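PDB 2HX1: predicted sugar phosphatases of the HAD superfamily, which probably removes phosphate from a sugar phosphate or similar substrate, using a magnesium ion held in its active site as other HAD-superfamily phosphatases do. Local coordinates for residues Glu5-Leu10 with Lys15-Asp20; Asn37-Leu42 with Leu72-Ala77; Leu251-Asn256 with Asp260-Lys265. One frame throughout, in Å; residues are numbered along the deposited sequence.

Contact 1 of 3, residues Glu5-Leu10 with Lys15-Asp20. With MG (magnesium ion), chain E.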
# COMPACT_ATOMS: atom_id res chain seq x y z
N GLU A 5 30.59 17.56 4.29
CA GLU A 5 31.70 17.97 3.45
C GLU A 5 31.31 19.22 2.69
O GLU A 5 30.11 19.39 2.37
CB GLU A 5 32.05 16.84 2.48
CG GLU A 5 32.68 15.63 3.17
CD GLU A 5 32.90 14.43 2.25
OE1 GLU A 5 33.92 14.44 1.51
OE2 GLU A 5 32.09 13.47 2.26
N SER A 6 32.27 20.10 2.38
CA SER A 6 31.95 21.27 1.57
C SER A 6 31.79 20.84 0.13
O SER A 6 32.54 20.03 -0.37
CB SER A 6 33.00 22.38 1.64
OG SER A 6 34.04 22.14 0.75
N PHE A 7 30.78 21.39 -0.53
CA PHE A 7 30.53 21.04 -1.91
C PHE A 7 31.76 21.37 -2.76
O PHE A 7 32.22 20.52 -3.53
CB PHE A 7 29.26 21.74 -2.39
CG PHE A 7 28.86 21.35 -3.75
CD1 PHE A 7 28.51 20.04 -4.02
CD2 PHE A 7 28.87 22.27 -4.78
CE1 PHE A 7 28.14 19.65 -5.31
CE2 PHE A 7 28.50 21.90 -6.06
CZ PHE A 7 28.14 20.57 -6.31
N LYS A 8 32.34 22.56 -2.57
CA LYS A 8 33.57 22.93 -3.27
C LYS A 8 34.62 21.82 -3.20
O LYS A 8 35.25 21.46 -4.22
CB LYS A 8 34.15 24.23 -2.69
CG LYS A 8 35.30 24.82 -3.52
CD LYS A 8 35.66 26.24 -3.07
CE LYS A 8 36.95 26.74 -3.74
NZ LYS A 8 37.64 27.82 -2.93
N SER A 9 34.82 21.28 -2.00
CA SER A 9 35.88 20.29 -1.78
C SER A 9 35.69 18.96 -2.57
O SER A 9 36.65 18.19 -2.75
CB SER A 9 36.01 19.96 -0.29
OG SER A 9 35.02 19.01 0.08
N LEU A 10 34.47 18.66 -2.98
CA LEU A 10 34.20 17.45 -3.76
C LEU A 10 34.49 17.64 -5.23
O LEU A 10 34.81 16.67 -5.91
CB LEU A 10 32.72 16.97 -3.60
CG LEU A 10 32.12 16.89 -2.21
CD1 LEU A 10 30.62 16.60 -2.31
CD2 LEU A 10 32.84 15.85 -1.35
N LYS A 15 34.30 14.81 -13.31
CA LYS A 15 34.35 15.36 -14.66
C LYS A 15 33.03 16.03 -15.07
O LYS A 15 33.03 16.90 -15.92
CB LYS A 15 34.77 14.26 -15.64
CG LYS A 15 36.20 13.79 -15.38
CD LYS A 15 36.65 12.72 -16.36
CE LYS A 15 37.96 12.06 -15.94
NZ LYS A 15 38.21 10.73 -16.64
N CYS A 16 31.92 15.63 -14.45
CA CYS A 16 30.64 16.32 -14.69
C CYS A 16 29.76 16.28 -13.47
O CYS A 16 29.81 15.31 -12.71
CB CYS A 16 29.90 15.69 -15.87
SG CYS A 16 28.53 16.67 -16.49
N ILE A 17 29.01 17.36 -13.25
CA ILE A 17 28.02 17.41 -12.18
C ILE A 17 26.63 17.28 -12.81
O ILE A 17 26.34 17.90 -13.84
CB ILE A 17 28.12 18.75 -11.34
CG1 ILE A 17 29.57 19.10 -11.04
CG2 ILE A 17 27.35 18.66 -10.03
CD1 ILE A 17 30.27 18.07 -10.15
N PHE A 18 25.78 16.45 -12.22
CA PHE A 18 24.34 16.47 -12.48
C PHE A 18 23.63 17.11 -11.28
O PHE A 18 23.78 16.66 -10.17
CB PHE A 18 23.73 15.06 -12.70
CG PHE A 18 24.31 14.29 -13.88
CD1 PHE A 18 25.13 14.87 -14.82
CD2 PHE A 18 23.96 12.96 -14.06
CE1 PHE A 18 25.63 14.13 -15.89
CE2 PHE A 18 24.49 12.22 -15.12
CZ PHE A 18 25.29 12.83 -16.03
N PHE A 19 22.90 18.20 -11.54
CA PHE A 19 22.17 18.93 -10.52
C PHE A 19 20.67 18.65 -10.65
O PHE A 19 20.13 18.84 -11.72
CB PHE A 19 22.38 20.44 -10.69
CG PHE A 19 23.75 20.95 -10.27
CD1 PHE A 19 24.07 21.10 -8.94
CD2 PHE A 19 24.67 21.32 -11.21
CE1 PHE A 19 25.29 21.59 -8.55
CE2 PHE A 19 25.90 21.80 -10.82
CZ PHE A 19 26.20 21.97 -9.51
N ASP A 20 20.02 18.18 -9.59
CA ASP A 20 18.58 18.36 -9.42
C ASP A 20 18.34 19.87 -9.26
O ASP A 20 19.25 20.58 -8.82
CB ASP A 20 18.09 17.59 -8.19
CG ASP A 20 16.63 17.84 -7.87
OD1 ASP A 20 15.80 17.85 -8.79
OD2 ASP A 20 16.32 18.04 -6.68
MG MG E . 14.77 18.30 -5.49
O HOH W 1 13.68 18.49 -7.22
O HOH W 2 14.62 16.16 -5.68
O HOH W 3 13.14 18.61 -4.38

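Contact 2 of 3, residues Asn37-Leu42 with Leu72-Ala77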
# COMPACT_ATOMS: atom_id res chain seq x y z
N ASN A 37 27.43 31.85 -7.88
CA ASN A 37 28.87 31.58 -7.73
C ASN A 37 29.23 30.13 -8.07
O ASN A 37 30.29 29.86 -8.67
CB ASN A 37 29.35 31.98 -6.33
CG ASN A 37 29.11 33.48 -6.04
OD1 ASN A 37 29.40 34.35 -6.88
ND2 ASN A 37 28.58 33.79 -4.86
N THR A 38 28.35 29.19 -7.74
CA THR A 38 28.59 27.80 -8.11
C THR A 38 28.79 27.68 -9.61
O THR A 38 29.70 26.99 -10.09
CB THR A 38 27.45 26.88 -7.69
OG1 THR A 38 27.39 26.81 -6.27
CG2 THR A 38 27.67 25.50 -8.25
N PHE A 39 27.96 28.38 -10.37
CA PHE A 39 28.04 28.27 -11.83
C PHE A 39 29.23 29.05 -12.40
O PHE A 39 29.91 28.58 -13.31
CB PHE A 39 26.68 28.66 -12.45
CG PHE A 39 25.63 27.63 -12.20
CD1 PHE A 39 25.69 26.42 -12.87
CD2 PHE A 39 24.65 27.82 -11.24
CE1 PHE A 39 24.74 25.43 -12.63
CE2 PHE A 39 23.72 26.83 -10.99
CZ PHE A 39 23.77 25.64 -11.69
N ASP A 40 29.49 30.22 -11.86
CA ASP A 40 30.74 30.93 -12.14
C ASP A 40 31.94 30.00 -11.86
O ASP A 40 32.86 29.88 -12.67
CB ASP A 40 30.81 32.17 -11.26
CG ASP A 40 29.79 33.23 -11.67
OD1 ASP A 40 29.39 33.24 -12.86
OD2 ASP A 40 29.38 34.05 -10.80
N TYR A 41 31.91 29.32 -10.72
CA TYR A 41 33.04 28.46 -10.35
C TYR A 41 33.26 27.36 -11.38
O TYR A 41 34.39 27.15 -11.83
CB TYR A 41 32.85 27.84 -8.97
CG TYR A 41 34.03 27.04 -8.47
CD1 TYR A 41 35.16 27.66 -7.97
CD2 TYR A 41 34.00 25.64 -8.49
CE1 TYR A 41 36.25 26.90 -7.49
CE2 TYR A 41 35.06 24.89 -8.02
CZ TYR A 41 36.19 25.52 -7.52
OH TYR A 41 37.25 24.77 -7.06
N LEU A 42 32.20 26.65 -11.74
CA LEU A 42 32.37 25.52 -12.64
C LEU A 42 32.91 25.98 -14.01
O LEU A 42 33.74 25.30 -14.62
CB LEU A 42 31.06 24.74 -12.81
CG LEU A 42 30.50 24.07 -11.56
CD1 LEU A 42 29.05 23.68 -11.78
CD2 LEU A 42 31.35 22.87 -11.18
N LEU A 72 20.37 33.85 -13.89
CA LEU A 72 21.35 32.80 -14.13
C LEU A 72 21.47 32.57 -15.64
O LEU A 72 20.83 31.68 -16.19
CB LEU A 72 20.93 31.53 -13.40
CG LEU A 72 21.96 30.89 -12.51
CD1 LEU A 72 22.32 31.87 -11.42
CD2 LEU A 72 21.39 29.61 -11.95
N PHE A 73 22.31 33.36 -16.29
CA PHE A 73 22.38 33.36 -17.74
C PHE A 73 23.17 32.21 -18.33
O PHE A 73 22.95 31.84 -19.48
CB PHE A 73 22.89 34.71 -18.25
CG PHE A 73 22.05 35.86 -17.79
CD1 PHE A 73 20.74 36.01 -18.24
CD2 PHE A 73 22.54 36.79 -16.87
CE1 PHE A 73 19.93 37.06 -17.80
CE2 PHE A 73 21.75 37.86 -16.42
CZ PHE A 73 20.43 37.99 -16.89
N SER A 74 24.06 31.60 -17.54
CA SER A 74 24.90 30.54 -18.07
C SER A 74 24.17 29.23 -18.29
O SER A 74 24.66 28.38 -19.02
CB SER A 74 26.12 30.33 -17.16
OG SER A 74 25.75 29.96 -15.85
N ILE A 75 23.01 29.04 -17.66
CA ILE A 75 22.21 27.84 -17.89
C ILE A 75 21.55 27.94 -19.26
O ILE A 75 20.70 28.80 -19.48
CB ILE A 75 21.10 27.63 -16.82
CG1 ILE A 75 21.63 27.82 -15.39
CG2 ILE A 75 20.47 26.25 -16.97
CD1 ILE A 75 22.45 26.71 -14.88
N THR A 76 21.96 27.08 -20.18
CA THR A 76 21.41 27.03 -21.52
C THR A 76 20.51 25.80 -21.65
O THR A 76 20.61 24.87 -20.85
CB THR A 76 22.57 27.00 -22.58
OG1 THR A 76 23.50 25.97 -22.26
CG2 THR A 76 23.33 28.28 -22.57
N ALA A 77 19.62 25.81 -22.65
CA ALA A 77 18.66 24.73 -22.82
C ALA A 77 19.35 23.40 -23.09
O ALA A 77 18.80 22.35 -22.77
CB ALA A 77 17.66 25.06 -23.96

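Contact 3 of 3, residues Leu251-Asn256 with Asp260-Lys265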
# COMPACT_ATOMS: atom_id res chain seq x y z
N LEU A 251 24.05 14.21 -1.31
CA LEU A 251 22.84 14.72 -0.67
C LEU A 251 23.10 16.14 -0.16
O LEU A 251 23.98 16.35 0.69
CB LEU A 251 22.44 13.87 0.54
CG LEU A 251 21.13 14.34 1.19
CD1 LEU A 251 19.90 14.10 0.27
CD2 LEU A 251 20.91 13.69 2.54
N VAL A 252 22.30 17.09 -0.63
CA VAL A 252 22.27 18.42 -0.01
C VAL A 252 21.12 18.55 0.97
O VAL A 252 20.11 17.82 0.88
CB VAL A 252 22.24 19.56 -1.01
CG1 VAL A 252 23.59 19.64 -1.69
CG2 VAL A 252 21.09 19.41 -2.00
N LEU A 253 21.27 19.46 1.93
CA LEU A 253 20.31 19.55 3.03
C LEU A 253 19.38 20.78 2.90
O LEU A 253 18.71 21.16 3.86
CB LEU A 253 21.08 19.55 4.37
CG LEU A 253 21.98 18.32 4.61
CD1 LEU A 253 22.92 18.53 5.82
CD2 LEU A 253 21.12 17.04 4.75
N THR A 254 19.33 21.35 1.69
CA THR A 254 18.60 22.55 1.45
C THR A 254 17.17 22.31 0.97
O THR A 254 16.48 23.26 0.61
CB THR A 254 19.33 23.45 0.41
OG1 THR A 254 19.77 22.66 -0.70
CG2 THR A 254 20.52 24.16 1.06
N GLY A 255 16.72 21.06 0.99
CA GLY A 255 15.42 20.72 0.40
C GLY A 255 14.64 19.72 1.21
O GLY A 255 14.49 19.89 2.42
N ASN A 256 14.15 18.66 0.56
CA ASN A 256 13.31 17.65 1.20
C ASN A 256 13.95 16.92 2.36
O ASN A 256 13.25 16.39 3.19
CB ASN A 256 12.84 16.58 0.21
CG ASN A 256 11.77 17.07 -0.77
OD1 ASN A 256 10.98 17.99 -0.48
ND2 ASN A 256 11.73 16.45 -1.95
N ASP A 260 18.01 17.50 10.59
CA ASP A 260 17.58 16.76 11.78
C ASP A 260 17.06 15.37 11.44
O ASP A 260 17.05 14.47 12.31
CB ASP A 260 16.48 17.52 12.56
CG ASP A 260 17.01 18.80 13.24
OD1 ASP A 260 18.23 18.93 13.40
OD2 ASP A 260 16.19 19.68 13.61
N ASP A 261 16.67 15.17 10.18
CA ASP A 261 16.07 13.91 9.74
C ASP A 261 16.97 13.04 8.88
O ASP A 261 16.62 11.90 8.58
CB ASP A 261 14.79 14.19 8.94
CG ASP A 261 13.80 15.04 9.70
OD1 ASP A 261 13.63 14.78 10.91
OD2 ASP A 261 13.21 15.96 9.09
N ALA A 262 18.11 13.58 8.44
CA ALA A 262 18.91 12.88 7.43
C ALA A 262 19.35 11.49 7.88
O ALA A 262 19.23 10.53 7.12
CB ALA A 262 20.11 13.71 7.04
N GLU A 263 19.88 11.38 9.09
CA GLU A 263 20.42 10.10 9.52
C GLU A 263 19.30 9.06 9.61
O GLU A 263 19.42 7.92 9.12
CB GLU A 263 21.14 10.21 10.86
CG GLU A 263 22.55 10.70 10.74
CD GLU A 263 23.45 10.25 11.90
OE1 GLU A 263 23.80 9.04 11.97
OE2 GLU A 263 23.81 11.13 12.71
N THR A 264 18.20 9.49 10.17
CA THR A 264 17.02 8.63 10.27
C THR A 264 16.50 8.21 8.89
O THR A 264 16.28 7.02 8.64
CB THR A 264 15.94 9.31 11.14
OG1 THR A 264 16.33 9.14 12.51
CG2 THR A 264 14.58 8.68 10.93
N LYS A 265 16.34 9.16 7.97
CA LYS A 265 15.81 8.80 6.66
C LYS A 265 16.81 7.91 5.94
O LYS A 265 16.39 6.96 5.28
CB LYS A 265 15.43 10.02 5.83
CG LYS A 265 14.22 10.78 6.38
CD LYS A 265 14.03 12.10 5.60
CE LYS A 265 12.60 12.65 5.73
NZ LYS A 265 12.33 13.70 4.71
O HOH W 4 13.35 15.68 6.20

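Contact 1 of 3, residues Glu5-Leu10 with Lys15-Asp20
Phe7 extends its ring from helix 7-10 onto strand 16-19, and the tight part of the contact is the far end of that ring. CZ of Phe7 sits 3.8 Å from CE1 of Phe19, with CE2 of Phe7 and CZ of Phe19 little farther apart; the two rings meet at a slant. CG of Phe7 lies anti to the backbone N (chi1 -175°), which sends the ring toward the strand. At the edge of that ring, near its plane, comes CG2 of Ile17, 4.3 Å from CZ of Phe7, and the same methyl lies over one face of the Phe19 ring. The strand is the first in sequence and an inner one of the parallel sheet of the Rossmann-like HAD core, between 48-53 and 228-232: at its C-terminal end OD2 of Asp20 binds the magnesium ion at 2.0 Å, and OD1 takes a hydrogen bond from a metal-bound water. The backbone O of Phe22 and OD1 of Asp233 complete the protein ligands. The side of the helix turned away from the strand is looser and faces solvent. There OG of Ser6, the N-cap, accepts from N of Ser9 at 3.0 Å, while OG of Ser9 donates to O of Ser6.

Contact 2 of 3, residues Asn37-Leu42 with Leu72-Ala77
The ring of Phe39 carries one face to CD1 of Ile75, which stands 3.7 Å from the ring centroid and 21° off the normal, a CH-pi contact. The methyl is shifted toward the rim, closest to CE1 of Phe39 at 3.5 Å and almost as near CZ. On the CD2-CE2 side of the same ring CD2 of Leu72 approaches obliquely, 3.8 Å from CE2 of Phe39, the two side chains crossing at about a right angle. Tyr49 of strand 48-53 adds an edge-to-face ring contact with Phe39.

Phe39 points from helix 35-44 toward the loop that follows helix 60-69, its CG anti to the carbonyl carbon (chi1 -71°), which brings the ring up against Ile75 and Leu72. Nearer the helix backbone, OG of Ser74 rests 3.8 Å from CB of Phe39, a plain van der Waals approach by a polar atom. The loop leads into strand 80-82, an outer strand of the parallel sheet in the HAD core, so the contact ties a helix packed on that sheet to the connection between helix 60-69 and its edge strand. Ile75 also touches Tyr49 and Ile51 of strand 48-53, and both Leu72 and Ile75 lean on Tyr67 of helix 60-69. Close by, O of Ile75 accepts a hydrogen bond from His68.

With an alanine here in place of Phe39, the Ile75 methyl is likely to lose the ring face it rests on, and Leu72 CD2 to face a gap. With no hydrogen bond or charge pair between helix and loop here, their fit depends on shape and dispersion, and one residue, Phe39, meets all three loop side chains, its ring taking Leu72 and Ile75 and its CB taking Ser74.

Contact 3 of 3, residues Leu251-Asn256 with Asp260-Lys265
Strand 248-252, helix 262-269 and strand 275-277 form a beta-alpha-beta unit of the HAD core, and this contact spans the turn from the first strand into the helix. Leu253 meets the start of the helix through its CD2, 4.2 Å from CB of Ala262. CG of Leu253 lies anti to the carbonyl carbon (chi1 -58°), which brings CD2 toward the helix. This is a light apolar touch, and the polar link lies farther along the loop. Lys265 stretches its extended chain back from the helix and gives a weak hydrogen bond from NZ to the backbone O of Asn256, 3.2 Å long. The Asn256 side chain leads elsewhere: ND2 donates to OG1 of Thr234, while the backbone N of Asn256 bonds to OD2 of Asp233, whose OD1 binds the magnesium ion, so the loop borders the metal site. This bond probably limits rotation of the Asp233 carboxylate beside the metal. A water bridges the two segments beside the weak lysine bond: it accepts from NZ of Lys265 at 2.7 Å and donates to O of Asn256 at 3.1 Å and to OD2 of Asp261 at 2.9 Å.

Contacts 1 and 2 share one hydrophobic layer, their centres 14 Å apart: CE2 of Phe19 packs on CD1 of Leu42 at 3.8 Å. The side of strand 16-19 that carries Ile17 and Phe19 is thus packed by helix 35-44, whose Phe39 reaches on to the loop 72-77. Contact 3 lies about 17 Å from contact 1, centre to centre, without touching it, yet both reach the same parallel sheet. They also converge on the magnesium ion: contact 1 supplies Asp20, while the side chain of Asn256 comes within about 5 Å. In contact 2 the Phe39 side chain stays about 13 Å away. Contacts 2 and 3, with centres 25 Å and nearest atoms about 9 Å apart, do not touch.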